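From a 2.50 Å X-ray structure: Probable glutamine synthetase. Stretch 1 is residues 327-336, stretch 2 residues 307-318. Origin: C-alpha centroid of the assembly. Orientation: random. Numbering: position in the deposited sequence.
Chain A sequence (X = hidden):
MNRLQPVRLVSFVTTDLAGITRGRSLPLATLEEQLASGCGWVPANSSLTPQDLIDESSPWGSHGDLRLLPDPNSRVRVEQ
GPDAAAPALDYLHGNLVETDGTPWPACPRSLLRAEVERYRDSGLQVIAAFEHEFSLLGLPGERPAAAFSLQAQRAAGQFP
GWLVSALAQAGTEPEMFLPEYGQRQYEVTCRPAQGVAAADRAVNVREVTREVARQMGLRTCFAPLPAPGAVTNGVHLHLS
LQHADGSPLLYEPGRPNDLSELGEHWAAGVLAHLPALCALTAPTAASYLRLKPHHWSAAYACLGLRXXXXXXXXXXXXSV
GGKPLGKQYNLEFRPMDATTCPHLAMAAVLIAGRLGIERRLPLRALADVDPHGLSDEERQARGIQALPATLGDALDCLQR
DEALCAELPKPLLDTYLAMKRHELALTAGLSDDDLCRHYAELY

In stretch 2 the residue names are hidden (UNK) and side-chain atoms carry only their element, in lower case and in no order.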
# COMPACT_ATOMS: atom_id res chain seq x y z
N LYS A 327 -1.13 -51.40 25.64
CA LYS A 327 -0.08 -50.43 25.27
C LYS A 327 -0.66 -49.00 25.28
O LYS A 327 0.03 -48.03 25.58
CB LYS A 327 0.56 -50.75 23.89
CG LYS A 327 1.71 -51.77 23.89
CD LYS A 327 2.89 -51.40 24.81
CE LYS A 327 4.26 -51.47 24.12
NZ LYS A 327 4.75 -52.84 23.76
N GLN A 328 -1.95 -48.88 24.96
CA GLN A 328 -2.62 -47.58 24.87
C GLN A 328 -3.36 -47.25 26.17
O GLN A 328 -3.97 -46.18 26.29
CB GLN A 328 -3.58 -47.54 23.66
CG GLN A 328 -4.34 -48.84 23.46
CD GLN A 328 -5.71 -48.67 22.85
OE1 GLN A 328 -6.51 -47.86 23.32
NE2 GLN A 328 -6.01 -49.47 21.82
N TYR A 329 -3.30 -48.16 27.13
CA TYR A 329 -3.92 -47.96 28.43
C TYR A 329 -3.04 -47.05 29.28
O TYR A 329 -1.82 -47.25 29.44
CB TYR A 329 -4.09 -49.29 29.14
CG TYR A 329 -4.83 -49.19 30.43
CD1 TYR A 329 -6.22 -49.43 30.48
CD2 TYR A 329 -4.15 -48.89 31.62
CE1 TYR A 329 -6.91 -49.37 31.69
CE2 TYR A 329 -4.83 -48.82 32.83
CZ TYR A 329 -6.20 -49.06 32.86
OH TYR A 329 -6.82 -48.98 34.07
N ASN A 330 -3.69 -46.03 29.83
CA ASN A 330 -2.96 -45.06 30.58
C ASN A 330 -3.88 -44.35 31.55
O ASN A 330 -5.10 -44.58 31.55
CB ASN A 330 -2.22 -44.08 29.63
CG ASN A 330 -3.14 -43.08 28.96
OD1 ASN A 330 -3.66 -42.13 29.61
ND2 ASN A 330 -3.34 -43.25 27.67
N LEU A 331 -3.27 -43.49 32.37
CA LEU A 331 -3.99 -42.62 33.28
C LEU A 331 -3.67 -41.14 33.05
O LEU A 331 -2.50 -40.69 33.02
CB LEU A 331 -3.67 -43.02 34.73
CG LEU A 331 -4.23 -44.38 35.20
CD1 LEU A 331 -3.18 -45.17 35.97
CD2 LEU A 331 -5.40 -44.11 36.10
N GLU A 332 -4.74 -40.39 32.94
CA GLU A 332 -4.72 -39.00 32.68
C GLU A 332 -5.02 -38.15 33.94
O GLU A 332 -6.14 -38.21 34.50
CB GLU A 332 -5.76 -38.75 31.60
CG GLU A 332 -6.39 -37.38 31.64
CD GLU A 332 -6.98 -36.99 30.31
OE1 GLU A 332 -6.22 -36.75 29.33
OE2 GLU A 332 -8.21 -36.91 30.24
N PHE A 333 -4.01 -37.37 34.35
CA PHE A 333 -4.03 -36.31 35.39
C PHE A 333 -4.52 -34.99 34.76
O PHE A 333 -4.05 -34.59 33.69
CB PHE A 333 -2.61 -36.17 36.00
CG PHE A 333 -2.47 -35.12 37.10
CD1 PHE A 333 -2.37 -33.75 36.79
CD2 PHE A 333 -2.36 -35.51 38.45
CE1 PHE A 333 -2.23 -32.79 37.79
CE2 PHE A 333 -2.21 -34.56 39.45
CZ PHE A 333 -2.13 -33.20 39.11
N ARG A 334 -5.43 -34.30 35.43
CA ARG A 334 -6.19 -33.26 34.75
C ARG A 334 -6.03 -31.88 35.35
O ARG A 334 -6.18 -30.89 34.61
CB ARG A 334 -7.67 -33.64 34.60
CG ARG A 334 -7.85 -34.97 33.90
CD ARG A 334 -9.29 -35.32 33.58
NE ARG A 334 -9.72 -34.77 32.30
CZ ARG A 334 -10.61 -33.79 32.18
NH1 ARG A 334 -10.96 -33.33 30.97
NH2 ARG A 334 -11.16 -33.29 33.30
N PRO A 335 -5.72 -31.80 36.66
CA PRO A 335 -5.59 -30.45 37.23
C PRO A 335 -4.21 -29.83 36.94
O PRO A 335 -3.38 -29.56 37.84
CB PRO A 335 -5.93 -30.64 38.72
CG PRO A 335 -6.22 -32.11 38.90
CD PRO A 335 -5.65 -32.84 37.71
N MET A 336 -3.97 -29.62 35.65
CA MET A 336 -2.67 -29.17 35.20
C MET A 336 -2.90 -28.16 34.12
O MET A 336 -3.92 -28.24 33.43
CB MET A 336 -1.85 -30.34 34.72
CG MET A 336 -0.41 -29.93 34.48
SD MET A 336 0.61 -31.25 33.79
CE MET A 336 1.11 -32.20 35.26
N UNK A 307 -16.14 -40.15 33.76
CA UNK A 307 -16.37 -38.72 33.58
C UNK A 307 -15.12 -37.85 33.73
O UNK A 307 -14.09 -38.28 34.27
n UNK A 307 -17.90 -39.30 36.70
c UNK A 307 -17.12 -38.47 36.00
o UNK A 307 -16.17 -37.88 36.51
c UNK A 307 -17.47 -38.24 34.54
N UNK A 308 -15.25 -36.61 33.27
CA UNK A 308 -14.17 -35.63 33.38
C UNK A 308 -14.55 -34.54 34.39
O UNK A 308 -14.31 -33.35 34.18
c UNK A 308 -13.88 -35.03 32.02
c UNK A 308 -13.73 -35.50 29.58
n UNK A 308 -13.76 -36.60 28.62
c UNK A 308 -13.35 -36.53 27.35
n UNK A 308 -13.44 -37.61 26.59
c UNK A 308 -13.54 -36.06 30.97
n UNK A 308 -12.86 -35.40 26.85
N UNK A 309 -15.18 -34.95 35.47
CA UNK A 309 -15.17 -34.16 36.68
C UNK A 309 -14.09 -34.79 37.61
O UNK A 309 -13.85 -34.29 38.72
o UNK A 309 -19.49 -32.27 37.65
o UNK A 309 -19.54 -34.46 37.63
c UNK A 309 -18.99 -33.37 37.34
c UNK A 309 -16.56 -34.12 37.34
c UNK A 309 -17.64 -33.36 36.60
N UNK A 310 -13.45 -35.86 37.15
CA UNK A 310 -12.47 -36.60 37.97
C UNK A 310 -11.10 -35.96 37.77
O UNK A 310 -10.75 -35.61 36.66
c UNK A 310 -12.45 -38.11 37.63
N UNK A 311 -10.33 -35.81 38.84
CA UNK A 311 -8.98 -35.29 38.75
C UNK A 311 -8.05 -36.31 38.07
O UNK A 311 -7.10 -35.91 37.40
c UNK A 311 -8.44 -34.88 40.13
N UNK A 312 -8.33 -37.61 38.20
CA UNK A 312 -7.46 -38.64 37.59
C UNK A 312 -8.36 -39.57 36.84
O UNK A 312 -9.33 -40.07 37.39
c UNK A 312 -4.89 -40.84 39.63
c UNK A 312 -4.30 -39.22 37.89
c UNK A 312 -6.68 -39.40 38.65
c UNK A 312 -5.39 -40.14 38.37
N UNK A 313 -8.08 -39.78 35.56
CA UNK A 313 -9.00 -40.52 34.72
C UNK A 313 -8.30 -41.65 34.03
O UNK A 313 -7.25 -41.47 33.44
c UNK A 313 -10.26 -39.09 29.55
c UNK A 313 -11.30 -39.31 31.80
n UNK A 313 -10.46 -38.65 30.79
n UNK A 313 -10.82 -40.22 29.12
c UNK A 313 -9.66 -39.59 33.69
c UNK A 313 -10.53 -40.30 32.65
n UNK A 313 -9.47 -38.40 28.73
N UNK A 314 -8.89 -42.83 34.15
CA UNK A 314 -8.49 -44.00 33.40
C UNK A 314 -8.96 -43.86 31.96
O UNK A 314 -10.15 -43.65 31.72
c UNK A 314 -8.63 -46.49 33.25
c UNK A 314 -9.83 -46.08 36.33
c UNK A 314 -8.77 -45.38 35.50
c UNK A 314 -9.12 -45.26 34.01
N UNK A 315 -8.03 -43.97 31.02
CA UNK A 315 -8.31 -43.87 29.57
C UNK A 315 -8.36 -45.28 29.01
O UNK A 315 -7.29 -45.84 28.64
s UNK A 315 -7.02 -41.35 29.38
c UNK A 315 -7.25 -43.05 28.80
N UNK A 316 -9.58 -45.84 28.92
CA UNK A 316 -9.70 -47.25 28.62
C UNK A 316 -9.20 -47.50 27.20
O UNK A 316 -9.01 -46.56 26.42
c UNK A 316 -11.21 -47.49 28.72
c UNK A 316 -10.81 -45.10 28.58
c UNK A 316 -11.82 -46.19 28.30
N UNK A 317 -8.96 -48.76 26.88
CA UNK A 317 -8.49 -49.13 25.55
C UNK A 317 -9.58 -48.95 24.44
O UNK A 317 -10.78 -48.90 24.73
c UNK A 317 -8.84 -51.53 26.23
c UNK A 317 -7.87 -50.53 25.58
c UNK A 317 -6.53 -50.48 26.32
N UNK A 318 -9.15 -48.80 23.19
CA UNK A 318 -10.07 -48.83 22.03
C UNK A 318 -9.87 -50.17 21.26
O UNK A 318 -8.80 -50.40 20.66
c UNK A 318 -9.33 -46.36 21.87
c UNK A 318 -9.96 -47.52 21.12
c UNK A 318 -9.18 -47.73 19.81

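Position 307 has four side-chain atoms, two carbons with the second carrying one oxygen and one nitrogen, and lies beyond the reach of stretch 1. An amide one carbon from the backbone makes it Asn307. Its OD1 accepts a hydrogen bond from the N of position 309 (3.3 Å), within the loop.

At position 308 three carbons lead to a nitrogen and then to a carbon bearing two more nitrogens, a guanidinium; CB lies over one face of the Arg334 guanidinium, 3.5 Å from NH2. This is Arg308. The aliphatic part of its side chain lies against Arg334, while its end leads away.

Position 309 has three carbons, the third with two oxygens. This carboxylate is Glu309; it points away from stretch 1 and is exposed, as a charged group readily can be.

Position 310 has a single side-chain carbon, and the backbone does the work: its O approaches Arg334 CD to 3.4 Å, at the edge of the guanidinium. It is Ala310.

Position 311 also has one carbon. This CB packs 3.8 Å from Pro335 CG, a small apolar surface against a ring, and the backbone O accepts a weak hydrogen bond from Arg334 N (3.0 Å): Ala311.

Position 312 has four carbons forked at the second, one end carbon approaching Phe333: Leu312. In the strand it pairs with Phe333, and its CD1 comes 4.0 Å from Phe333 CB, an apolar contact suited to this buried face.

Position 313 repeats the pattern of three carbons, a nitrogen and a carbon with two nitrogens, and its nitrogens reach the Glu332 carboxylate: Arg313. Its length lets NH1 approach Glu332 OE2 at 2.5 Å, a very short salt-bridge hydrogen bond, while NE adds a weak one to the same OE2 (2.9 Å).

At position 314 four carbons fork at the first, one arm two carbons long, touching Leu331 and Tyr329: Ile314. CG1 meets Leu331 CD2 at 3.7 Å and CG2 meets Tyr329 CZ at 3.6 Å, so both branches find apolar partners.

Position 315 has one carbon and a sulfur, the sulfur close to Glu332 CB: Cys315. This compact side chain shares a face with Arg313, its SG 3.6 Å from Glu332 CB.

At position 316 three carbons close a ring onto the backbone nitrogen and point away from stretch 1: Pro316. Its N has no hydrogen to donate.

Position 317 has one carbon carrying two others, one at the edge of the Tyr329 ring: Val317. Its CG1 lies 3.9 Å from Tyr329 CB.

Position 318 has the same three-carbon fork, and its backbone binds the Gln328 amide twice: N donates to OE1 (2.8 Å), and O accepts from NE2 (3.2 Å). It is Val318.

The contact is an antiparallel pairing, anchored where Arg313 N donates to Glu332 O (2.7 Å) and Glu332 N to Arg313 O (2.8 Å). Leu312 and Ile314 join Leu331 and Phe333 on one apolar face; the other carries Arg313 and Glu332. Glu332 OE2 also forms a salt bridge with Arg334 NE (3.3 Å). It is thus shared by two arginines, and Arg313 NE lies 4.2 Å from Arg334 NE, a close approach of like charges that the carboxylate offsets.

Stretch 2 307-318: NREAALRICPVV
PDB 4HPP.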